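Local coordinates for protein predicted component of a thermophile-specific DNA repair system, contains a RAMP domain (Methanopyrus kandleri, PDB 4N0L) that probably binds CRISPR RNA as a zinc-containing RAMP subunit of the type III-A (Csm) antiviral defence complex, at residues 54-65 with 248-259. Residues are numbered along the deposited sequence; the frame is centred on the assembly and turned at random.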
ATOM      1  N   LEU A  54       3.121  -0.728  -7.141  1.00 19.36           N
ATOM      2  CA  LEU A  54       2.372  -1.502  -6.156  1.00 23.37           C
ATOM      3  C   LEU A  54       1.640  -0.568  -5.204  1.00 24.92           C
ATOM      4  O   LEU A  54       0.456  -0.749  -4.923  1.00 20.40           O
ATOM      5  CB  LEU A  54       3.296  -2.437  -5.374  1.00 23.22           C
ATOM      6  CG  LEU A  54       3.681  -3.760  -6.039  1.00 35.65           C
ATOM      7  CD1 LEU A  54       4.850  -4.402  -5.308  1.00 37.27           C
ATOM      8  CD2 LEU A  54       2.494  -4.713  -6.091  1.00 38.18           C
ATOM      9  N   LYS A  55       2.358   0.433  -4.708  1.00 25.74           N
ATOM     10  CA  LYS A  55       1.781   1.413  -3.801  1.00 26.51           C
ATOM     11  C   LYS A  55       0.626   2.167  -4.458  1.00 22.28           C
ATOM     12  O   LYS A  55      -0.459   2.271  -3.885  1.00 23.84           O
ATOM     13  CB  LYS A  55       2.865   2.386  -3.331  1.00 30.06           C
ATOM     14  CG  LYS A  55       2.466   3.297  -2.180  1.00 30.80           C
ATOM     15  CD  LYS A  55       3.093   4.666  -2.369  1.00 34.68           C
ATOM     16  CE  LYS A  55       2.555   5.675  -1.378  1.00 40.58           C
ATOM     17  NZ  LYS A  55       3.003   7.044  -1.746  1.00 45.63           N
ATOM     18  N   GLY A  56       0.859   2.674  -5.665  1.00 17.15           N
ATOM     19  CA  GLY A  56      -0.170   3.368  -6.419  1.00 19.15           C
ATOM     20  C   GLY A  56      -1.419   2.526  -6.604  1.00 23.92           C
ATOM     21  O   GLY A  56      -2.537   3.002  -6.415  1.00 25.72           O
ATOM     22  N   ARG A  57      -1.221   1.262  -6.967  1.00 21.48           N
ATOM     23  CA  ARG A  57      -2.335   0.353  -7.198  1.00 23.34           C
ATOM     24  C   ARG A  57      -3.086   0.067  -5.900  1.00 21.32           C
ATOM     25  O   ARG A  57      -4.316   0.111  -5.866  1.00 21.86           O
ATOM     26  CB  ARG A  57      -1.840  -0.950  -7.831  1.00 25.37           C
ATOM     27  CG  ARG A  57      -2.928  -1.981  -8.091  1.00 24.03           C
ATOM     28  CD  ARG A  57      -3.953  -1.489  -9.100  1.00 23.58           C
ATOM     29  NE  ARG A  57      -4.902  -2.541  -9.454  1.00 24.78           N
ATOM     30  CZ  ARG A  57      -6.091  -2.326 -10.006  1.00 24.37           C
ATOM     31  NH1 ARG A  57      -6.494  -1.090 -10.265  1.00 23.38           N
ATOM     32  NH2 ARG A  57      -6.886  -3.349 -10.291  1.00 20.94           N
ATOM     33  N   ALA A  58      -2.344  -0.217  -4.834  1.00 18.93           N
ATOM     34  CA  ALA A  58      -2.940  -0.444  -3.522  1.00 17.33           C
ATOM     35  C   ALA A  58      -3.735   0.776  -3.051  1.00 20.01           C
ATOM     36  O   ALA A  58      -4.813   0.639  -2.473  1.00 19.46           O
ATOM     37  CB  ALA A  58      -1.867  -0.805  -2.508  1.00 14.36           C
ATOM     38  N   ARG A  59      -3.196   1.967  -3.300  1.00 19.88           N
ATOM     39  CA  ARG A  59      -3.866   3.207  -2.924  1.00 20.22           C
ATOM     40  C   ARG A  59      -5.154   3.424  -3.712  1.00 25.62           C
ATOM     41  O   ARG A  59      -6.191   3.773  -3.144  1.00 24.33           O
ATOM     42  CB  ARG A  59      -2.939   4.404  -3.131  1.00 19.44           C
ATOM     43  CG  ARG A  59      -3.491   5.702  -2.561  1.00 21.11           C
ATOM     44  CD  ARG A  59      -2.630   6.894  -2.951  1.00 22.98           C
ATOM     45  NE  ARG A  59      -2.889   8.063  -2.115  1.00 21.38           N
ATOM     46  CZ  ARG A  59      -4.006   8.785  -2.147  1.00 20.73           C
ATOM     47  NH1 ARG A  59      -4.140   9.828  -1.339  1.00 18.07           N
ATOM     48  NH2 ARG A  59      -4.983   8.478  -2.991  1.00 20.68           N
ATOM     49  N   ALA A  60      -5.071   3.233  -5.025  1.00 25.40           N
ATOM     50  CA  ALA A  60      -6.207   3.435  -5.918  1.00 22.12           C
ATOM     51  C   ALA A  60      -7.380   2.521  -5.569  1.00 24.15           C
ATOM     52  O   ALA A  60      -8.540   2.922  -5.670  1.00 28.66           O
ATOM     53  CB  ALA A  60      -5.783   3.224  -7.362  1.00 13.74           C
ATOM     54  N   LEU A  61      -7.076   1.292  -5.165  1.00 20.31           N
ATOM     55  CA  LEU A  61      -8.115   0.325  -4.822  1.00 23.20           C
ATOM     56  C   LEU A  61      -8.663   0.542  -3.413  1.00 23.56           C
ATOM     57  O   LEU A  61      -9.869   0.424  -3.185  1.00 24.98           O
ATOM     58  CB  LEU A  61      -7.584  -1.103  -4.959  1.00 25.26           C
ATOM     59  CG  LEU A  61      -7.117  -1.505  -6.357  1.00 24.72           C
ATOM     60  CD1 LEU A  61      -6.536  -2.906  -6.347  1.00 19.30           C
ATOM     61  CD2 LEU A  61      -8.268  -1.402  -7.346  1.00 25.07           C
ATOM     62  N   PHE A  62      -7.779   0.853  -2.470  1.00 21.32           N
ATOM     63  CA  PHE A  62      -8.203   1.106  -1.097  1.00 19.82           C
ATOM     64  C   PHE A  62      -9.114   2.323  -0.982  1.00 22.46           C
ATOM     65  O   PHE A  62     -10.102   2.294  -0.251  1.00 25.15           O
ATOM     66  CB  PHE A  62      -7.004   1.291  -0.170  1.00 16.48           C
ATOM     67  CG  PHE A  62      -7.390   1.616   1.245  1.00 23.10           C
ATOM     68  CD1 PHE A  62      -7.981   0.656   2.052  1.00 20.45           C
ATOM     69  CD2 PHE A  62      -7.187   2.889   1.763  1.00 29.05           C
ATOM     70  CE1 PHE A  62      -8.348   0.953   3.353  1.00 23.11           C
ATOM     71  CE2 PHE A  62      -7.553   3.192   3.064  1.00 24.12           C
ATOM     72  CZ  PHE A  62      -8.135   2.222   3.859  1.00 23.44           C
ATOM     73  N   GLU A  63      -8.768   3.399  -1.682  1.00 19.94           N
ATOM     74  CA  GLU A  63      -9.545   4.630  -1.578  1.00 24.99           C
ATOM     75  C   GLU A  63     -10.968   4.411  -2.092  1.00 26.07           C
ATOM     76  O   GLU A  63     -11.923   4.927  -1.515  1.00 26.91           O
ATOM     77  CB  GLU A  63      -8.854   5.785  -2.321  1.00 18.35           C
ATOM     78  CG  GLU A  63      -8.904   5.736  -3.841  1.00 22.77           C
ATOM     79  CD  GLU A  63      -8.152   6.893  -4.478  1.00 27.44           C
ATOM     80  OE1 GLU A  63      -7.836   7.863  -3.760  1.00 28.53           O
ATOM     81  OE2 GLU A  63      -7.888   6.841  -5.697  1.00 27.92           O
ATOM     82  N   LEU A  64     -11.104   3.616  -3.151  1.00 26.09           N
ATOM     83  CA  LEU A  64     -12.416   3.252  -3.681  1.00 25.35           C
ATOM     84  C   LEU A  64     -13.197   2.399  -2.692  1.00 27.25           C
ATOM     85  O   LEU A  64     -14.384   2.626  -2.464  1.00 33.53           O
ATOM     86  CB  LEU A  64     -12.275   2.508  -5.009  1.00 22.68           C
ATOM     87  CG  LEU A  64     -11.888   3.355  -6.219  1.00 25.78           C
ATOM     88  CD1 LEU A  64     -11.738   2.477  -7.452  1.00 21.93           C
ATOM     89  CD2 LEU A  64     -12.917   4.454  -6.453  1.00 27.64           C
ATOM     90  N   ALA A  65     -12.524   1.409  -2.117  1.00 25.83           N
ATOM     91  CA  ALA A  65     -13.151   0.520  -1.143  1.00 25.00           C
ATOM     92  C   ALA A  65     -13.558   1.291   0.105  1.00 25.89           C
ATOM     93  O   ALA A  65     -14.626   1.055   0.666  1.00 30.63           O
ATOM     94  CB  ALA A  65     -12.215  -0.619  -0.779  1.00 17.45           C
ATOM     95  N   SER A 248      -5.684  -3.368   1.686  1.00 19.29           N
ATOM     96  CA  SER A 248      -5.375  -2.857   0.358  1.00 20.86           C
ATOM     97  C   SER A 248      -4.680  -3.945  -0.462  1.00 22.20           C
ATOM     98  O   SER A 248      -4.915  -4.071  -1.663  1.00 22.19           O
ATOM     99  CB  SER A 248      -4.513  -1.593   0.444  1.00 17.28           C
ATOM    100  OG  SER A 248      -3.185  -1.887   0.848  1.00 20.41           O
ATOM    101  N   LEU A 249      -3.849  -4.748   0.199  1.00 17.99           N
ATOM    102  CA  LEU A 249      -3.176  -5.864  -0.464  1.00 21.97           C
ATOM    103  C   LEU A 249      -4.176  -6.953  -0.849  1.00 19.17           C
ATOM    104  O   LEU A 249      -4.057  -7.574  -1.903  1.00 20.36           O
ATOM    105  CB  LEU A 249      -2.077  -6.443   0.430  1.00 18.01           C
ATOM    106  CG  LEU A 249      -0.955  -5.473   0.811  1.00 19.82           C
ATOM    107  CD1 LEU A 249       0.061  -6.139   1.727  1.00 18.70           C
ATOM    108  CD2 LEU A 249      -0.281  -4.918  -0.435  1.00 21.32           C
ATOM    109  N   LYS A 250      -5.157  -7.179   0.019  1.00 18.92           N
ATOM    110  CA  LYS A 250      -6.250  -8.105  -0.263  1.00 21.42           C
ATOM    111  C   LYS A 250      -7.023  -7.660  -1.504  1.00 27.31           C
ATOM    112  O   LYS A 250      -7.418  -8.484  -2.333  1.00 26.67           O
ATOM    113  CB  LYS A 250      -7.179  -8.208   0.950  1.00 22.97           C
ATOM    114  CG  LYS A 250      -8.577  -8.732   0.660  1.00 24.78           C
ATOM    115  CD  LYS A 250      -8.561 -10.192   0.256  1.00 38.13           C
ATOM    116  CE  LYS A 250      -9.973 -10.749   0.180  1.00 42.38           C
ATOM    117  NZ  LYS A 250      -9.993 -12.132  -0.365  1.00 44.48           N
ATOM    118  N   LEU A 251      -7.235  -6.351  -1.623  1.00 25.45           N
ATOM    119  CA  LEU A 251      -7.920  -5.777  -2.776  1.00 22.98           C
ATOM    120  C   LEU A 251      -7.121  -5.975  -4.060  1.00 26.90           C
ATOM    121  O   LEU A 251      -7.689  -6.239  -5.120  1.00 28.69           O
ATOM    122  CB  LEU A 251      -8.185  -4.291  -2.553  1.00 23.18           C
ATOM    123  CG  LEU A 251      -9.212  -3.958  -1.471  1.00 25.30           C
ATOM    124  CD1 LEU A 251      -9.173  -2.478  -1.145  1.00 16.78           C
ATOM    125  CD2 LEU A 251     -10.607  -4.381  -1.909  1.00 22.96           C
ATOM    126  N   VAL A 252      -5.803  -5.825  -3.959  1.00 25.43           N
ATOM    127  CA  VAL A 252      -4.917  -6.047  -5.097  1.00 24.81           C
ATOM    128  C   VAL A 252      -4.976  -7.516  -5.530  1.00 22.83           C
ATOM    129  O   VAL A 252      -4.945  -7.823  -6.724  1.00 21.44           O
ATOM    130  CB  VAL A 252      -3.466  -5.640  -4.768  1.00 17.68           C
ATOM    131  CG1 VAL A 252      -2.538  -5.986  -5.921  1.00 11.18           C
ATOM    132  CG2 VAL A 252      -3.395  -4.149  -4.481  1.00 18.86           C
ATOM    133  N   GLU A 253      -5.061  -8.419  -4.558  1.00 18.38           N
ATOM    134  CA  GLU A 253      -5.243  -9.842  -4.846  1.00 20.57           C
ATOM    135  C   GLU A 253      -6.539 -10.088  -5.619  1.00 23.50           C
ATOM    136  O   GLU A 253      -6.546 -10.799  -6.622  1.00 30.40           O
ATOM    137  CB  GLU A 253      -5.237 -10.672  -3.554  1.00 15.45           C
ATOM    138  CG  GLU A 253      -3.889 -10.691  -2.834  1.00 13.39           C
ATOM    139  CD  GLU A 253      -3.885 -11.570  -1.590  1.00 21.08           C
ATOM    140  OE1 GLU A 253      -4.967 -11.798  -1.011  1.00 18.55           O
ATOM    141  OE2 GLU A 253      -2.793 -12.024  -1.183  1.00 24.62           O
ATOM    142  N   ASP A 254      -7.630  -9.483  -5.156  1.00 27.14           N
ATOM    143  CA  ASP A 254      -8.948  -9.697  -5.753  1.00 32.34           C
ATOM    144  C   ASP A 254      -9.119  -9.036  -7.119  1.00 36.98           C
ATOM    145  O   ASP A 254      -9.893  -9.511  -7.950  1.00 42.01           O
ATOM    146  CB  ASP A 254     -10.047  -9.179  -4.819  1.00 35.71           C
ATOM    147  CG  ASP A 254     -10.204 -10.022  -3.569  1.00 45.29           C
ATOM    148  OD1 ASP A 254     -10.849  -9.541  -2.615  1.00 52.08           O
ATOM    149  OD2 ASP A 254      -9.679 -11.155  -3.533  1.00 45.67           O
ATOM    150  N   GLN A 255      -8.413  -7.934  -7.351  1.00 32.03           N
ATOM    151  CA  GLN A 255      -8.659  -7.136  -8.548  1.00 28.96           C
ATOM    152  C   GLN A 255      -7.448  -7.011  -9.477  1.00 27.48           C
ATOM    153  O   GLN A 255      -7.562  -6.455 -10.568  1.00 28.42           O
ATOM    154  CB  GLN A 255      -9.152  -5.743  -8.142  1.00 28.02           C
ATOM    155  CG  GLN A 255     -10.585  -5.730  -7.613  1.00 32.79           C
ATOM    156  CD  GLN A 255     -10.988  -4.387  -7.030  1.00 47.83           C
ATOM    157  OE1 GLN A 255     -11.031  -4.212  -5.812  1.00 51.44           O
ATOM    158  NE2 GLN A 255     -11.296  -3.431  -7.902  1.00 51.32           N
ATOM    159  N   GLY A 256      -6.295  -7.518  -9.049  1.00 24.94           N
ATOM    160  CA  GLY A 256      -5.108  -7.516  -9.893  1.00 22.82           C
ATOM    161  C   GLY A 256      -4.164  -6.355  -9.628  1.00 24.97           C
ATOM    162  O   GLY A 256      -4.603  -5.269  -9.239  1.00 20.72           O
ATOM    163  N   ILE A 257      -2.868  -6.575  -9.845  1.00 19.86           N
ATOM    164  CA  ILE A 257      -1.876  -5.508  -9.715  1.00 25.14           C
ATOM    165  C   ILE A 257      -2.025  -4.486 -10.833  1.00 24.47           C
ATOM    166  O   ILE A 257      -1.525  -3.366 -10.736  1.00 24.26           O
ATOM    167  CB  ILE A 257      -0.432  -6.052  -9.733  1.00 25.54           C
ATOM    168  CG1 ILE A 257      -0.209  -6.915 -10.977  1.00 29.36           C
ATOM    169  CG2 ILE A 257      -0.141  -6.851  -8.479  1.00 25.05           C
ATOM    170  CD1 ILE A 257       1.189  -7.486 -11.080  1.00 28.51           C
ATOM    171  N   GLY A 258      -2.706  -4.890 -11.898  1.00 21.03           N
ATOM    172  CA  GLY A 258      -2.987  -4.009 -13.012  1.00 15.65           C
ATOM    173  C   GLY A 258      -4.412  -4.237 -13.464  1.00 19.00           C
ATOM    174  O   GLY A 258      -5.180  -4.925 -12.788  1.00 19.68           O
ATOM    175  N   HIS A 259      -4.772  -3.669 -14.610  1.00 20.93           N
ATOM    176  CA  HIS A 259      -6.120  -3.836 -15.132  1.00 23.52           C
ATOM    177  C   HIS A 259      -6.185  -3.516 -16.617  1.00 25.02           C
ATOM    178  O   HIS A 259      -5.400  -2.718 -17.131  1.00 25.55           O
ATOM    179  CB  HIS A 259      -7.112  -2.949 -14.370  1.00 23.98           C
ATOM    180  CG  HIS A 259      -6.866  -1.483 -14.541  1.00 26.58           C
ATOM    181  ND1 HIS A 259      -7.376  -0.762 -15.600  1.00 28.20           N
ATOM    182  CD2 HIS A 259      -6.160  -0.602 -13.793  1.00 29.89           C
ATOM    183  CE1 HIS A 259      -6.998   0.500 -15.494  1.00 31.15           C
ATOM    184  NE2 HIS A 259      -6.257   0.623 -14.406  1.00 33.93           N
TER
HETATM  185  O   HOH W   1     -11.685  -1.390  -4.727  1.00 37.61           O
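R57 reaches the turn at G256 because its CG stands anti to the backbone N (chi1 179°) and its chain then bends at chi2 (63°). The bend lays the guanidinium beside Q255 O, at the end of helix 238-255, and G256 O just after it. R57 NE donates a nearly straight bond to G256 O (2.8 Å), which lies in the guanidinium plane. NH2 adds weak bonds to both oxygens. One guanidinium face looks onto G258 C and the opposite face onto L61 CD2, both offset toward the rim.

Beyond R57 the contact is largely apolar. L61 sets CD1 3.7 Å from V252 CA, while its CD2 touches Q255 NE2 (3.7 Å), the side chains passing in opposite directions. L251 CD1 packs 3.6 Å from A65 CB. S248 CB packs against F62 CB (3.9 Å) and A58 O, while its hydroxyl bonds L245 O. The helical segments cross at 96°, axes 8.5 Å apart. A water donates to both L61 O and Q255 OE1.

V252 packs on V268 and F270 of strand 268-278, so the contact ties helix 51-69 to the RRM-like sheet. The cationic group meets carbonyls at a helix C-terminus, whose dipole would probably strengthen its hold.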